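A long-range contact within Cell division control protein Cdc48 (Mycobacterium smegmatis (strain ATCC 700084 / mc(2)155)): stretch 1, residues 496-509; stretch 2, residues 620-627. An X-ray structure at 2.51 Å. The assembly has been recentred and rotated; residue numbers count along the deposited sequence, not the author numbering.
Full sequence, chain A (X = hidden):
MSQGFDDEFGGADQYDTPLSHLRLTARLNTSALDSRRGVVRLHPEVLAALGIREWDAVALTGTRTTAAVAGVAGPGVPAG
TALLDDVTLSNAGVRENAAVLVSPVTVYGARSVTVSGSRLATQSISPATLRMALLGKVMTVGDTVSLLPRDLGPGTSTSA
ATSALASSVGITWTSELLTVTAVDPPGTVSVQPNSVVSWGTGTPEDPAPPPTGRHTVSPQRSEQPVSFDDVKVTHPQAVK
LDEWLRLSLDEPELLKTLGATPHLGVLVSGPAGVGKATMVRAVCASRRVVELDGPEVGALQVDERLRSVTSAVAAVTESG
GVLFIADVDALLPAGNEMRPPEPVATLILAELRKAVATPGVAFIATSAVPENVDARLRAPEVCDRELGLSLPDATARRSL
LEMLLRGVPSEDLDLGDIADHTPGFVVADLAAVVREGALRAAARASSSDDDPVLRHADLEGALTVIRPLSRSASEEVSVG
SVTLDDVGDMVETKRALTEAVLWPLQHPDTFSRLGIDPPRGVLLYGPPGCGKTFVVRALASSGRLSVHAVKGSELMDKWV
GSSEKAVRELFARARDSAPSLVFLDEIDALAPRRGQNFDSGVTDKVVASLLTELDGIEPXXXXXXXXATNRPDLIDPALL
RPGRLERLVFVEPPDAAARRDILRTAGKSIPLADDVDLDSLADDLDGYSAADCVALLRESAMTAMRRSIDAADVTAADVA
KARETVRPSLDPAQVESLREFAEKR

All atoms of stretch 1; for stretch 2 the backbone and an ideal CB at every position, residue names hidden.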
ATOM      1  N   ALA A 496     -15.097  11.893 -17.083  1.00 34.44           N
ATOM      2  CA  ALA A 496     -16.279  12.003 -16.235  1.00 32.67           C
ATOM      3  C   ALA A 496     -15.928  11.926 -14.753  1.00 30.66           C
ATOM      4  O   ALA A 496     -16.444  12.696 -13.950  1.00 29.58           O
ATOM      5  CB  ALA A 496     -17.298  10.930 -16.596  1.00 31.53           C
ATOM      6  N   LEU A 497     -15.050  10.993 -14.398  1.00 29.86           N
ATOM      7  CA  LEU A 497     -14.660  10.807 -13.003  1.00 27.29           C
ATOM      8  C   LEU A 497     -13.809  11.964 -12.489  1.00 27.12           C
ATOM      9  O   LEU A 497     -13.971  12.400 -11.349  1.00 27.03           O
ATOM     10  CB  LEU A 497     -13.923   9.477 -12.814  1.00 26.23           C
ATOM     11  CG  LEU A 497     -14.769   8.211 -12.971  1.00 27.70           C
ATOM     12  CD1 LEU A 497     -13.977   6.977 -12.558  1.00 26.74           C
ATOM     13  CD2 LEU A 497     -16.058   8.322 -12.171  1.00 28.14           C
ATOM     14  N   THR A 498     -12.898  12.447 -13.330  1.00 26.64           N
ATOM     15  CA  THR A 498     -12.076  13.602 -12.989  1.00 27.29           C
ATOM     16  C   THR A 498     -12.964  14.791 -12.650  1.00 27.84           C
ATOM     17  O   THR A 498     -12.738  15.482 -11.659  1.00 28.93           O
ATOM     18  CB  THR A 498     -11.128  13.990 -14.144  1.00 29.69           C
ATOM     19  OG1 THR A 498     -10.151  12.961 -14.331  1.00 30.93           O
ATOM     20  CG2 THR A 498     -10.411  15.286 -13.832  1.00 31.01           C
ATOM     21  N   GLU A 499     -13.989  15.010 -13.465  1.00 29.96           N
ATOM     22  CA  GLU A 499     -14.875  16.156 -13.281  1.00 34.19           C
ATOM     23  C   GLU A 499     -15.861  15.959 -12.132  1.00 35.66           C
ATOM     24  O   GLU A 499     -16.218  16.917 -11.444  1.00 38.25           O
ATOM     25  CB  GLU A 499     -15.614  16.476 -14.582  1.00 37.00           C
ATOM     26  CG  GLU A 499     -14.677  16.816 -15.737  1.00 40.74           C
ATOM     27  CD  GLU A 499     -15.402  17.344 -16.964  1.00 43.50           C
ATOM     28  OE1 GLU A 499     -16.639  17.510 -16.907  1.00 45.55           O
ATOM     29  OE2 GLU A 499     -14.725  17.594 -17.985  1.00 42.54           O
ATOM     30  N   ALA A 500     -16.290  14.721 -11.918  1.00 33.44           N
ATOM     31  CA  ALA A 500     -17.276  14.430 -10.881  1.00 33.33           C
ATOM     32  C   ALA A 500     -16.646  14.222  -9.505  1.00 32.87           C
ATOM     33  O   ALA A 500     -17.288  14.454  -8.481  1.00 32.05           O
ATOM     34  CB  ALA A 500     -18.114  13.219 -11.268  1.00 33.54           C
ATOM     35  N   VAL A 501     -15.389  13.793  -9.481  1.00 32.54           N
ATOM     36  CA  VAL A 501     -14.747  13.429  -8.223  1.00 32.29           C
ATOM     37  C   VAL A 501     -13.538  14.296  -7.882  1.00 33.75           C
ATOM     38  O   VAL A 501     -13.505  14.931  -6.829  1.00 35.02           O
ATOM     39  CB  VAL A 501     -14.331  11.941  -8.216  1.00 31.16           C
ATOM     40  CG1 VAL A 501     -13.551  11.610  -6.953  1.00 31.00           C
ATOM     41  CG2 VAL A 501     -15.557  11.050  -8.349  1.00 29.49           C
ATOM     42  N   LEU A 502     -12.545  14.319  -8.767  1.00 33.02           N
ATOM     43  CA  LEU A 502     -11.302  15.037  -8.491  1.00 33.92           C
ATOM     44  C   LEU A 502     -11.468  16.558  -8.445  1.00 35.51           C
ATOM     45  O   LEU A 502     -11.001  17.205  -7.510  1.00 36.37           O
ATOM     46  CB  LEU A 502     -10.212  14.651  -9.492  1.00 33.14           C
ATOM     47  CG  LEU A 502      -9.676  13.228  -9.340  1.00 34.65           C
ATOM     48  CD1 LEU A 502      -8.425  13.032 -10.187  1.00 35.75           C
ATOM     49  CD2 LEU A 502      -9.398  12.912  -7.880  1.00 34.25           C
ATOM     50  N   TRP A 503     -12.125  17.119  -9.454  1.00 35.21           N
ATOM     51  CA  TRP A 503     -12.338  18.565  -9.523  1.00 35.93           C
ATOM     52  C   TRP A 503     -12.993  19.180  -8.274  1.00 37.57           C
ATOM     53  O   TRP A 503     -12.479  20.162  -7.742  1.00 38.88           O
ATOM     54  CB  TRP A 503     -13.114  18.950 -10.789  1.00 33.87           C
ATOM     55  CG  TRP A 503     -12.283  18.985 -12.028  1.00 35.31           C
ATOM     56  CD1 TRP A 503     -10.967  18.642 -12.146  1.00 36.11           C
ATOM     57  CD2 TRP A 503     -12.709  19.397 -13.333  1.00 34.48           C
ATOM     58  NE1 TRP A 503     -10.549  18.810 -13.445  1.00 36.96           N
ATOM     59  CE2 TRP A 503     -11.600  19.275 -14.193  1.00 35.62           C
ATOM     60  CE3 TRP A 503     -13.925  19.853 -13.856  1.00 34.79           C
ATOM     61  CZ2 TRP A 503     -11.668  19.593 -15.547  1.00 36.77           C
ATOM     62  CZ3 TRP A 503     -13.989  20.171 -15.198  1.00 36.87           C
ATOM     63  CH2 TRP A 503     -12.869  20.036 -16.030  1.00 37.69           C
ATOM     64  N   PRO A 504     -14.126  18.616  -7.800  1.00 37.22           N
ATOM     65  CA  PRO A 504     -14.722  19.234  -6.609  1.00 39.46           C
ATOM     66  C   PRO A 504     -13.864  19.118  -5.347  1.00 42.06           C
ATOM     67  O   PRO A 504     -13.833  20.061  -4.554  1.00 44.26           O
ATOM     68  CB  PRO A 504     -16.041  18.469  -6.436  1.00 36.57           C
ATOM     69  CG  PRO A 504     -15.857  17.203  -7.187  1.00 35.32           C
ATOM     70  CD  PRO A 504     -14.986  17.549  -8.344  1.00 34.21           C
ATOM     71  N   LEU A 505     -13.184  17.991  -5.164  1.00 41.16           N
ATOM     72  CA  LEU A 505     -12.347  17.792  -3.981  1.00 41.41           C
ATOM     73  C   LEU A 505     -11.080  18.644  -4.021  1.00 45.39           C
ATOM     74  O   LEU A 505     -10.626  19.148  -2.993  1.00 51.24           O
ATOM     75  CB  LEU A 505     -11.982  16.317  -3.820  1.00 38.74           C
ATOM     76  CG  LEU A 505     -13.154  15.381  -3.526  1.00 38.59           C
ATOM     77  CD1 LEU A 505     -12.759  13.934  -3.745  1.00 38.37           C
ATOM     78  CD2 LEU A 505     -13.662  15.588  -2.110  1.00 39.61           C
ATOM     79  N   GLN A 506     -10.515  18.806  -5.211  1.00 43.43           N
ATOM     80  CA  GLN A 506      -9.288  19.578  -5.379  1.00 45.71           C
ATOM     81  C   GLN A 506      -9.536  21.088  -5.408  1.00 49.71           C
ATOM     82  O   GLN A 506      -8.594  21.875  -5.314  1.00 51.30           O
ATOM     83  CB  GLN A 506      -8.552  19.142  -6.648  1.00 44.13           C
ATOM     84  CG  GLN A 506      -7.912  17.769  -6.555  1.00 44.64           C
ATOM     85  CD  GLN A 506      -7.400  17.276  -7.894  1.00 47.14           C
ATOM     86  OE1 GLN A 506      -7.695  17.858  -8.938  1.00 50.16           O
ATOM     87  NE2 GLN A 506      -6.629  16.196  -7.870  1.00 46.71           N
ATOM     88  N   HIS A 507     -10.797  21.487  -5.554  1.00 50.94           N
ATOM     89  CA  HIS A 507     -11.152  22.906  -5.598  1.00 51.96           C
ATOM     90  C   HIS A 507     -12.448  23.180  -4.835  1.00 51.16           C
ATOM     91  O   HIS A 507     -13.478  23.470  -5.441  1.00 51.68           O
ATOM     92  CB  HIS A 507     -11.301  23.376  -7.047  1.00 53.98           C
ATOM     93  CG  HIS A 507     -10.245  22.850  -7.967  1.00 55.59           C
ATOM     94  ND1 HIS A 507      -8.904  23.125  -7.796  1.00 57.45           N
ATOM     95  CD2 HIS A 507     -10.331  22.063  -9.064  1.00 55.79           C
ATOM     96  CE1 HIS A 507      -8.211  22.527  -8.750  1.00 58.36           C
ATOM     97  NE2 HIS A 507      -9.053  21.877  -9.532  1.00 57.69           N
ATOM     98  N   PRO A 508     -12.396  23.103  -3.498  1.00 50.59           N
ATOM     99  CA  PRO A 508     -13.602  23.220  -2.675  1.00 50.33           C
ATOM    100  C   PRO A 508     -14.215  24.617  -2.712  1.00 50.97           C
ATOM    101  O   PRO A 508     -15.432  24.738  -2.857  1.00 50.87           O
ATOM    102  CB  PRO A 508     -13.094  22.919  -1.260  1.00 50.88           C
ATOM    103  CG  PRO A 508     -11.747  22.291  -1.440  1.00 51.42           C
ATOM    104  CD  PRO A 508     -11.193  22.913  -2.674  1.00 51.94           C
ATOM    105  N   ASP A 509     -13.386  25.649  -2.581  1.00 50.95           N
ATOM    106  CA  ASP A 509     -13.889  27.017  -2.467  1.00 51.40           C
ATOM    107  C   ASP A 509     -14.470  27.556  -3.766  1.00 48.32           C
ATOM    108  O   ASP A 509     -15.498  28.234  -3.755  1.00 45.42           O
ATOM    109  CB  ASP A 509     -12.806  27.970  -1.957  1.00 53.50           C
ATOM    110  CG  ASP A 509     -13.313  29.396  -1.807  1.00 55.06           C
ATOM    111  OD1 ASP A 509     -13.983  29.688  -0.792  1.00 54.93           O
ATOM    112  OD2 ASP A 509     -13.045  30.225  -2.703  1.00 56.49           O
ATOM    113  N   UNK A 620     -22.142  17.644   2.148  1.00 34.54           N
ATOM    114  CA  UNK A 620     -20.712  17.891   2.327  1.00 32.44           C
ATOM    115  C   UNK A 620     -20.009  18.151   0.999  1.00 33.24           C
ATOM    116  O   UNK A 620     -20.399  17.608  -0.035  1.00 31.68           O
ATOM    117  CB  UNK A 620     -20.057  16.703   3.036  1.00 32.44           C
ATOM    118  N   UNK A 621     -18.966  18.976   1.036  1.00 35.07           N
ATOM    119  CA  UNK A 621     -18.226  19.335  -0.169  1.00 34.14           C
ATOM    120  C   UNK A 621     -16.883  18.625  -0.276  1.00 33.32           C
ATOM    121  O   UNK A 621     -16.319  18.513  -1.363  1.00 33.58           O
ATOM    122  CB  UNK A 621     -18.007  20.849  -0.209  1.00 34.14           C
ATOM    123  N   UNK A 622     -16.373  18.148   0.853  1.00 33.06           N
ATOM    124  CA  UNK A 622     -15.067  17.504   0.885  1.00 31.48           C
ATOM    125  C   UNK A 622     -15.168  15.983   0.999  1.00 27.86           C
ATOM    126  O   UNK A 622     -14.186  15.308   1.299  1.00 25.95           O
ATOM    127  CB  UNK A 622     -14.246  18.056   2.052  1.00 31.48           C
ATOM    128  N   UNK A 623     -16.359  15.444   0.761  1.00 26.05           N
ATOM    129  CA  UNK A 623     -16.543  13.996   0.763  1.00 24.89           C
ATOM    130  C   UNK A 623     -17.346  13.542  -0.449  1.00 23.74           C
ATOM    131  O   UNK A 623     -18.460  14.013  -0.677  1.00 24.08           O
ATOM    132  CB  UNK A 623     -17.238  13.549   2.051  1.00 24.89           C
ATOM    133  N   UNK A 624     -16.775  12.629  -1.228  1.00 23.56           N
ATOM    134  CA  UNK A 624     -17.480  12.043  -2.364  1.00 23.75           C
ATOM    135  C   UNK A 624     -17.675  10.549  -2.136  1.00 25.95           C
ATOM    136  O   UNK A 624     -16.770   9.862  -1.661  1.00 26.87           O
ATOM    137  CB  UNK A 624     -16.716  12.293  -3.666  1.00 23.75           C
ATOM    138  N   UNK A 625     -18.863  10.052  -2.464  1.00 24.75           N
ATOM    139  CA  UNK A 625     -19.141   8.627  -2.363  1.00 27.55           C
ATOM    140  C   UNK A 625     -19.363   8.026  -3.748  1.00 28.38           C
ATOM    141  O   UNK A 625     -20.125   8.556  -4.555  1.00 27.38           O
ATOM    142  CB  UNK A 625     -20.361   8.381  -1.473  1.00 27.55           C
ATOM    143  N   UNK A 626     -18.680   6.921  -4.024  1.00 31.45           N
ATOM    144  CA  UNK A 626     -18.800   6.251  -5.311  1.00 32.13           C
ATOM    145  C   UNK A 626     -19.053   4.760  -5.127  1.00 32.42           C
ATOM    146  O   UNK A 626     -18.299   4.073  -4.439  1.00 33.05           O
ATOM    147  CB  UNK A 626     -17.539   6.474  -6.148  1.00 32.13           C
ATOM    148  N   UNK A 627     -20.114   4.265  -5.755  1.00 31.87           N
ATOM    149  CA  UNK A 627     -20.396   2.843  -5.773  1.00 32.12           C
ATOM    150  C   UNK A 627     -20.110   2.235  -7.135  1.00 32.99           C
ATOM    151  O   UNK A 627     -20.341   2.869  -8.169  1.00 30.14           O
ATOM    152  CB  UNK A 627     -21.852   2.587  -5.379  1.00 32.12           C
TER

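Stretch 1 holds the helix 496-506, which runs nearly antiparallel to the strand at 623-627: their axes cross at -165° and approach to 9.1 Å. What it offers is a row of aliphatic side chains, Leu 497, Val 501 and Leu 505, followed, after a break at His 507, by Pro 508 at the start of the next helix.

Position 620 has nothing of stretch 1 within 5.5 Å of its ideal CB, so this contact hardly restricts the choice. The residue is Leu 620, which makes no contact here.

At 621 the CA-to-CB bond points sideways, with the ideal CB 5.4 Å from Pro 508 O. A long chain could run past the proline, and a short polar one would also fit. The residue is Arg 621. Its CD passes 4.5 Å from Pro 508 O, a loose contact, while its guanidinium finds hydrogen bonds elsewhere in the structure. The backbone matters too: Arg 621 O lies 4.0 Å from Leu 505 CD2.

Position 622 also points sideways, its ideal CB 4.9 Å from Leu 505 CD2. With phi/psi of -104/14 the chain is not yet extended, and small or polar residues suit such a turn. It is Asp 622, in the p rotamer, with its carboxylate leading away from the helix. The contact is left to the main chain, where Asp 622 O sits 3.5 Å from Leu 505 CD2.

Position 623 begins the strand and points away, so stretch 1 says little beyond the extended backbone, which favours beta-branched residues among others. Val 623 is found.

Position 624 is the most constrained. Its CB points toward the helix, 4.3 Å from Leu 505 CD1 and 4.6 Å from Val 501 CG1. No charge is offered nearby, and a compact aliphatic such as valine or isoleucine would suit the space. Val 624, chi1 in t, reaches both neighbours: its CG2 lies 3.6 Å from Leu 505 CD1, and its CG1 4.1 Å from Val 501 CG2.

Position 625 points away, as strand alternation requires, leaving the choice to other parts of the fold; it is Val 625.

Position 626 points toward the helix again, but from farther off: the ideal CB is 5.5 Å from Val 501 CG2. A longer apolar chain, leucine, isoleucine or methionine, would bridge that gap. Leu 626 does so, placing CD1 4.0 Å from Leu 497 CD2 and 4.3 Å from Val 501 CG2.

At 627 nothing of stretch 1 lies within 5.5 Å of the ideal CB, and phi/psi of -107/144 is ordinary strand geometry, so many residues would suit as far as this contact goes; it is Gly 627, which has no side chain to offer. The rule is alternation: 624 and 626 meet the helix through apolar packing, with no hydrogen bond between the stretches.

Stretch 2 (620-627) LRDVVVLG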
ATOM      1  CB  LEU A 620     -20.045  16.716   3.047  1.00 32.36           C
ATOM      2  CG  LEU A 620     -20.646  16.293   4.389  1.00 31.91           C
ATOM      3  CD1 LEU A 620     -19.809  15.192   5.023  1.00 30.28           C
ATOM      4  CD2 LEU A 620     -20.771  17.490   5.322  1.00 31.72           C
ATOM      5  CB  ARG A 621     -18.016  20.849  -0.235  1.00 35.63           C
ATOM      6  CG  ARG A 621     -19.306  21.631  -0.381  1.00 38.62           C
ATOM      7  CD  ARG A 621     -19.059  23.051  -0.868  1.00 38.54           C
ATOM      8  NE  ARG A 621     -20.305  23.693  -1.268  1.00 36.80           N
ATOM      9  CZ  ARG A 621     -20.768  23.698  -2.512  1.00 33.60           C
ATOM     10  NH1 ARG A 621     -20.077  23.108  -3.477  1.00 29.41           N
ATOM     11  NH2 ARG A 621     -21.915  24.303  -2.790  1.00 35.24           N
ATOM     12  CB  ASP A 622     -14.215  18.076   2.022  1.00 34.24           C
ATOM     13  CG  ASP A 622     -15.024  18.359   3.279  1.00 37.86           C
ATOM     14  OD1 ASP A 622     -16.180  17.893   3.369  1.00 38.74           O
ATOM     15  OD2 ASP A 622     -14.499  19.046   4.181  1.00 40.51           O
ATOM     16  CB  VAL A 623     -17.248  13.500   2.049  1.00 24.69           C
ATOM     17  CG1 VAL A 623     -17.451  11.996   1.993  1.00 24.25           C
ATOM     18  CG2 VAL A 623     -16.453  13.885   3.290  1.00 24.65           C
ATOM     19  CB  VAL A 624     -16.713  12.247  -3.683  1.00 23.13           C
ATOM     20  CG1 VAL A 624     -17.521  11.720  -4.856  1.00 24.34           C
ATOM     21  CG2 VAL A 624     -16.396  13.708  -3.888  1.00 24.73           C
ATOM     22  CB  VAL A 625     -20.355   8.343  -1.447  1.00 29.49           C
ATOM     23  CG1 VAL A 625     -21.553   9.208  -1.846  1.00 30.48           C
ATOM     24  CG2 VAL A 625     -20.709   6.859  -1.464  1.00 27.20           C
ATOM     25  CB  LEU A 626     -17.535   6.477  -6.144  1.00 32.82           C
ATOM     26  CG  LEU A 626     -17.489   5.924  -7.570  1.00 36.08           C
ATOM     27  CD1 LEU A 626     -16.686   6.861  -8.468  1.00 35.42           C
ATOM     28  CD2 LEU A 626     -16.900   4.513  -7.607  1.00 36.34           C
TER
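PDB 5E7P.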